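Local coordinates for protein mini spindles (Drosophila melanogaster, PDB 5VJC), which probably binds tubulin through TOG domains built of HEAT repeats, promoting microtubule dynamics and mitotic spindle formation, at residues F137-L142 with V159-V163; V176-L180 with C191-L195. One frame throughout, in Å; residues are numbered along the deposited sequence.

How the interactions relate
Each interaction pairs the two helices of its own HEAT repeat, in consecutive repeats along the chain: 137-142 with 159-163 closes before 176-180 with 191-195 opens. Their centres lie 12 Å apart and the two contacts touch directly. Leu142 CD1 packs 3.6 Å from the backbone N of Val176, and Leu160 CD2 lies 4.3 Å from Val176 CG2. A salt bridge joins the second helices of the two pairs, Arg161 NH2 to Glu194 OE1 at 3.0 Å, while Leu160 CD2 packs 3.6 Å from Glu194 OE2. The centre of interaction 1 lies about 2 Å, and that of interaction 2 about 11 Å, from the centre of the chain.

Interaction 1: F137-L142 with V159-V163; sequences FVPHLL and VLRQV
Segments 137-142 and 159-163 are helical and run nearly antiparallel: their axes make an angle of 156° (signed crossing angle -156°) and come no closer than 11.1 Å. The register is set by Val138 and Leu160, whose CA atoms lie 7.7 Å apart. The first helix is kinked around Pro139, which has no amide hydrogen to give; the hydrogen bond from His140 N to Phe137 O is weak at 3.2 Å, and regular i to i+4 hydrogen bonding resumes with Leu141 N to Phe137 O at 3.0 Å. In the second helix Val163 N hydrogen-bonds Val159 O at 2.9 Å.

The axis separation is filled by apolar side chains alone. Leu141, in the tp rotamer, points toward the partner helix and sets CD2 3.8 Å from Val159 CG1 and 3.9 Å from Leu160 CD1. Phe137 (chi1 t) offers its ring edge to two valines one turn apart, with CZ 4.1 Å from Val159 CG1 and CE2 4.0 Å from Val163 CG2. Leu160, also tp, leaves its backbone sideways but brings CD1 to 4.0 Å from Val138 CG1 and CD2 to 4.0 Å from Leu142 CD2. Val138 CG2 meets Val163 CG1 at 3.9 Å. All seven contributors are buried, and 283 Å² is covered between the segments.

Leu115 and Phe119 of helix 105-124 cover one flank, and Tyr175 of helix 169-178 packs on Val138 and Leu142. An antiparallel helix pair with an apolar interface, stacked between similar pairs, is characteristic of alpha-solenoids and here is that of the HEAT repeats that build the TOG domain.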
loop_
_atom_site.group_PDB
_atom_site.type_symbol
_atom_site.label_atom_id
_atom_site.label_comp_id
_atom_site.label_asym_id
_atom_site.label_seq_id
_atom_site.Cartn_x
_atom_site.Cartn_y
_atom_site.Cartn_z
ATOM N N PHE A 137 -1.763 -6.392 -2.523
ATOM C CA PHE A 137 -2.451 -5.266 -1.911
ATOM C C PHE A 137 -1.602 -4.000 -1.823
ATOM O O PHE A 137 -2.026 -2.956 -2.276
ATOM C CB PHE A 137 -2.931 -5.652 -0.508
ATOM C CG PHE A 137 -3.587 -4.526 0.244
ATOM C CD1 PHE A 137 -4.732 -3.915 -0.249
ATOM C CD2 PHE A 137 -3.057 -4.077 1.454
ATOM C CE1 PHE A 137 -5.347 -2.852 0.455
ATOM C CE2 PHE A 137 -3.668 -3.032 2.169
ATOM C CZ PHE A 137 -4.809 -2.426 1.667
ATOM N N VAL A 138 -0.416 -4.110 -1.240
ATOM C CA VAL A 138 0.405 -2.933 -0.930
ATOM C C VAL A 138 0.809 -2.039 -2.124
ATOM O O VAL A 138 0.716 -0.830 -2.000
ATOM C CB VAL A 138 1.669 -3.366 -0.164
ATOM C CG1 VAL A 138 2.551 -2.155 0.215
ATOM C CG2 VAL A 138 1.261 -4.157 1.070
ATOM N N PRO A 139 1.239 -2.615 -3.276
ATOM C CA PRO A 139 1.621 -1.730 -4.393
ATOM C C PRO A 139 0.472 -0.834 -4.844
ATOM O O PRO A 139 0.682 0.330 -5.217
ATOM C CB PRO A 139 2.000 -2.701 -5.524
ATOM C CG PRO A 139 2.250 -3.981 -4.871
ATOM C CD PRO A 139 1.479 -4.031 -3.594
ATOM N N HIS A 140 -0.737 -1.394 -4.793
ATOM C CA HIS A 140 -1.919 -0.703 -5.240
ATOM C C HIS A 140 -2.352 0.331 -4.229
ATOM O O HIS A 140 -2.786 1.429 -4.604
ATOM C CB HIS A 140 -3.048 -1.701 -5.516
ATOM C CG HIS A 140 -2.668 -2.754 -6.501
ATOM N ND1 HIS A 140 -2.544 -2.496 -7.849
ATOM C CD2 HIS A 140 -2.337 -4.057 -6.328
ATOM C CE1 HIS A 140 -2.179 -3.606 -8.469
ATOM N NE2 HIS A 140 -2.045 -4.568 -7.571
ATOM N N LEU A 141 -2.254 -0.021 -2.950
ATOM C CA LEU A 141 -2.519 0.952 -1.903
ATOM C C LEU A 141 -1.566 2.139 -2.035
ATOM O O LEU A 141 -1.994 3.282 -2.012
ATOM C CB LEU A 141 -2.372 0.311 -0.526
ATOM C CG LEU A 141 -2.295 1.199 0.707
ATOM C CD1 LEU A 141 -3.667 1.815 0.998
ATOM C CD2 LEU A 141 -1.739 0.361 1.942
ATOM N N LEU A 142 -0.278 1.848 -2.204
ATOM C CA LEU A 142 0.737 2.896 -2.267
ATOM C C LEU A 142 0.526 3.876 -3.417
ATOM O O LEU A 142 0.926 5.037 -3.315
ATOM C CB LEU A 142 2.128 2.285 -2.369
ATOM C CG LEU A 142 2.786 2.058 -1.011
ATOM C CD1 LEU A 142 3.886 1.025 -1.146
ATOM C CD2 LEU A 142 3.357 3.378 -0.484
ATOM N N VAL A 159 -3.381 3.181 6.968
ATOM C CA VAL A 159 -3.432 1.760 6.598
ATOM C C VAL A 159 -2.026 1.219 6.379
ATOM O O VAL A 159 -1.685 0.166 6.879
ATOM C CB VAL A 159 -4.289 1.552 5.311
ATOM C CG1 VAL A 159 -4.215 0.073 4.802
ATOM C CG2 VAL A 159 -5.733 1.983 5.555
ATOM N N LEU A 160 -1.201 1.937 5.620
ATOM C CA LEU A 160 0.149 1.447 5.358
ATOM C C LEU A 160 0.912 1.215 6.674
ATOM O O LEU A 160 1.666 0.234 6.833
ATOM C CB LEU A 160 0.920 2.419 4.465
ATOM C CG LEU A 160 2.263 1.896 3.932
ATOM C CD1 LEU A 160 2.078 0.858 2.813
ATOM C CD2 LEU A 160 3.145 3.028 3.447
ATOM N N ARG A 161 0.662 2.075 7.654
ATOM C CA ARG A 161 1.412 1.959 8.904
ATOM C C ARG A 161 0.833 0.911 9.838
ATOM O O ARG A 161 1.448 0.573 10.848
ATOM C CB ARG A 161 1.497 3.319 9.574
ATOM C CG ARG A 161 2.447 4.222 8.791
ATOM C CD ARG A 161 2.483 5.644 9.327
ATOM N NE ARG A 161 3.265 6.496 8.440
ATOM C CZ ARG A 161 3.606 7.752 8.718
ATOM N NH1 ARG A 161 3.263 8.293 9.883
ATOM N NH2 ARG A 161 4.323 8.449 7.839
ATOM N N GLN A 162 -0.320 0.363 9.461
ATOM C CA GLN A 162 -0.816 -0.865 10.055
ATOM C C GLN A 162 -0.277 -2.102 9.334
ATOM O O GLN A 162 0.025 -3.091 9.969
ATOM C CB GLN A 162 -2.336 -0.904 10.018
ATOM C CG GLN A 162 -3.007 0.137 10.883
ATOM C CD GLN A 162 -4.486 0.081 10.687
ATOM O OE1 GLN A 162 -4.983 0.284 9.561
ATOM N NE2 GLN A 162 -5.211 -0.262 11.753
ATOM N N VAL A 163 -0.197 -2.041 8.004
ATOM C CA VAL A 163 0.292 -3.175 7.226
ATOM C C VAL A 163 1.674 -3.626 7.692
ATOM O O VAL A 163 1.936 -4.834 7.811
ATOM C CB VAL A 163 0.340 -2.842 5.726
ATOM C CG1 VAL A 163 0.999 -3.973 4.949
ATOM C CG2 VAL A 163 -1.084 -2.601 5.194
#

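Interaction 2: V176-L180 with C191-L195; sequences VMEGL and CLDEL
This is a buried, close-packed contact within one HEAT repeat of the TOG domain, joining the end region of helix 169-178 to the middle of helix 185-202. The backbone turns in helix-like conformation from Val176 to Leu180 (phi/psi near -65/-20 at the last two residues), with hydrogen bonds from Gly179 N to Val176 O at 2.9 Å and Leu180 N to Met177 O at 3.1 Å. Segment 191-195 is regular helix, with a 2.9 Å hydrogen bond from Leu195 N to Cys191 O. The backbones come closest at Val176 and Cys191, whose CA atoms are 5.8 Å apart.

Val176 (chi1 t) makes the central contact: its CG1 lies 3.4 Å from Cys191 O, 3.9 Å from Cys191 CB, and 3.6 Å from Leu195 CD2. The lack of a side chain at Gly179 permits the close approach here: its CA sits 3.7 Å from Cys191 SG, and a CB would fall 2.2 Å from that sulfur. Leu180 (mt) leads off sideways, yet its CD2 arrives 3.6 Å from Leu192 CD2 and 3.9 Å from Leu195 CD1. The CA-to-CB bond of Met177 points away, but its mmm rotamer curls SD back to 3.7 Å from Leu195 CD1. Between the segments 351 Å² is buried.

The aliphatic part of Glu194 packs on Val176, with CB 4.1 Å from Val176 CG1; its carboxylate forms a salt bridge with Arg161 of helix 150-166. On the side of the following repeat, Leu192 packs against Ile215 of helix 209-217 and Val226 and Ala230 of helix 224-241, while Met177 rests on Ala211.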
loop_
_atom_site.group_PDB
_atom_site.type_symbol
_atom_site.label_atom_id
_atom_site.label_comp_id
_atom_site.label_asym_id
_atom_site.label_seq_id
_atom_site.Cartn_x
_atom_site.Cartn_y
_atom_site.Cartn_z
ATOM N N VAL A 176 7.520 0.973 -1.273
ATOM C CA VAL A 176 7.594 2.421 -1.230
ATOM C C VAL A 176 8.683 2.943 -2.152
ATOM O O VAL A 176 8.457 3.933 -2.875
ATOM C CB VAL A 176 7.851 2.947 0.196
ATOM C CG1 VAL A 176 8.016 4.491 0.149
ATOM C CG2 VAL A 176 6.678 2.564 1.080
ATOM N N MET A 177 9.846 2.280 -2.124
ATOM C CA MET A 177 10.958 2.601 -3.031
ATOM C C MET A 177 10.519 2.655 -4.522
ATOM O O MET A 177 11.020 3.477 -5.295
ATOM C CB MET A 177 12.099 1.580 -2.875
ATOM C CG MET A 177 13.005 1.793 -1.645
ATOM S SD MET A 177 13.852 3.413 -1.627
ATOM C CE MET A 177 14.929 3.252 -3.048
ATOM N N GLU A 178 9.591 1.786 -4.913
ATOM C CA GLU A 178 9.134 1.739 -6.316
ATOM C C GLU A 178 8.448 3.022 -6.697
ATOM O O GLU A 178 8.462 3.419 -7.863
ATOM C CB GLU A 178 8.181 0.568 -6.559
ATOM C CG GLU A 178 8.851 -0.780 -6.539
ATOM C CD GLU A 178 10.017 -0.856 -7.519
ATOM O OE1 GLU A 178 9.822 -0.529 -8.714
ATOM O OE2 GLU A 178 11.138 -1.219 -7.086
ATOM N N GLY A 179 7.878 3.691 -5.693
ATOM C CA GLY A 179 7.174 4.941 -5.885
ATOM C C GLY A 179 8.072 6.066 -6.359
ATOM O O GLY A 179 7.580 7.045 -6.900
ATOM N N LEU A 180 9.387 5.936 -6.184
ATOM C CA LEU A 180 10.288 6.978 -6.684
ATOM C C LEU A 180 10.305 7.038 -8.222
ATOM O O LEU A 180 10.758 8.023 -8.793
ATOM C CB LEU A 180 11.721 6.774 -6.167
ATOM C CG LEU A 180 11.934 6.674 -4.654
ATOM C CD1 LEU A 180 13.403 6.716 -4.347
ATOM C CD2 LEU A 180 11.190 7.777 -3.908
ATOM N N CYS A 191 6.151 9.362 -1.266
ATOM C CA CYS A 191 6.933 8.154 -1.039
ATOM C C CYS A 191 8.249 8.505 -0.357
ATOM O O CYS A 191 8.665 7.813 0.570
ATOM C CB CYS A 191 7.172 7.384 -2.346
ATOM S SG CYS A 191 5.695 6.474 -2.912
ATOM N N LEU A 192 8.893 9.591 -0.779
ATOM C CA LEU A 192 10.115 10.026 -0.086
ATOM C C LEU A 192 9.889 10.314 1.412
ATOM O O LEU A 192 10.657 9.837 2.250
ATOM C CB LEU A 192 10.705 11.258 -0.771
ATOM C CG LEU A 192 11.429 10.960 -2.088
ATOM C CD1 LEU A 192 11.556 12.238 -2.959
ATOM C CD2 LEU A 192 12.788 10.304 -1.827
ATOM N N ASP A 193 8.839 11.068 1.744
ATOM C CA ASP A 193 8.457 11.307 3.142
ATOM C C ASP A 193 8.183 9.987 3.900
ATOM O O ASP A 193 8.510 9.854 5.080
ATOM C CB ASP A 193 7.211 12.216 3.230
ATOM C CG ASP A 193 7.496 13.671 2.828
ATOM O OD1 ASP A 193 8.674 14.040 2.656
ATOM O OD2 ASP A 193 6.525 14.447 2.684
ATOM N N GLU A 194 7.580 9.015 3.230
ATOM C CA GLU A 194 7.328 7.734 3.876
ATOM C C GLU A 194 8.640 6.993 4.125
ATOM O O GLU A 194 8.828 6.387 5.185
ATOM C CB GLU A 194 6.360 6.885 3.036
ATOM C CG GLU A 194 5.709 5.748 3.844
ATOM C CD GLU A 194 4.835 6.254 4.997
ATOM O OE1 GLU A 194 4.495 7.463 5.043
ATOM O OE2 GLU A 194 4.447 5.431 5.845
ATOM N N LEU A 195 9.567 7.057 3.171
ATOM C CA LEU A 195 10.869 6.443 3.381
ATOM C C LEU A 195 11.540 7.040 4.623
ATOM O O LEU A 195 12.141 6.319 5.422
ATOM C CB LEU A 195 11.761 6.605 2.147
ATOM C CG LEU A 195 11.278 5.830 0.899
ATOM C CD1 LEU A 195 11.955 6.310 -0.390
ATOM C CD2 LEU A 195 11.450 4.299 1.074
#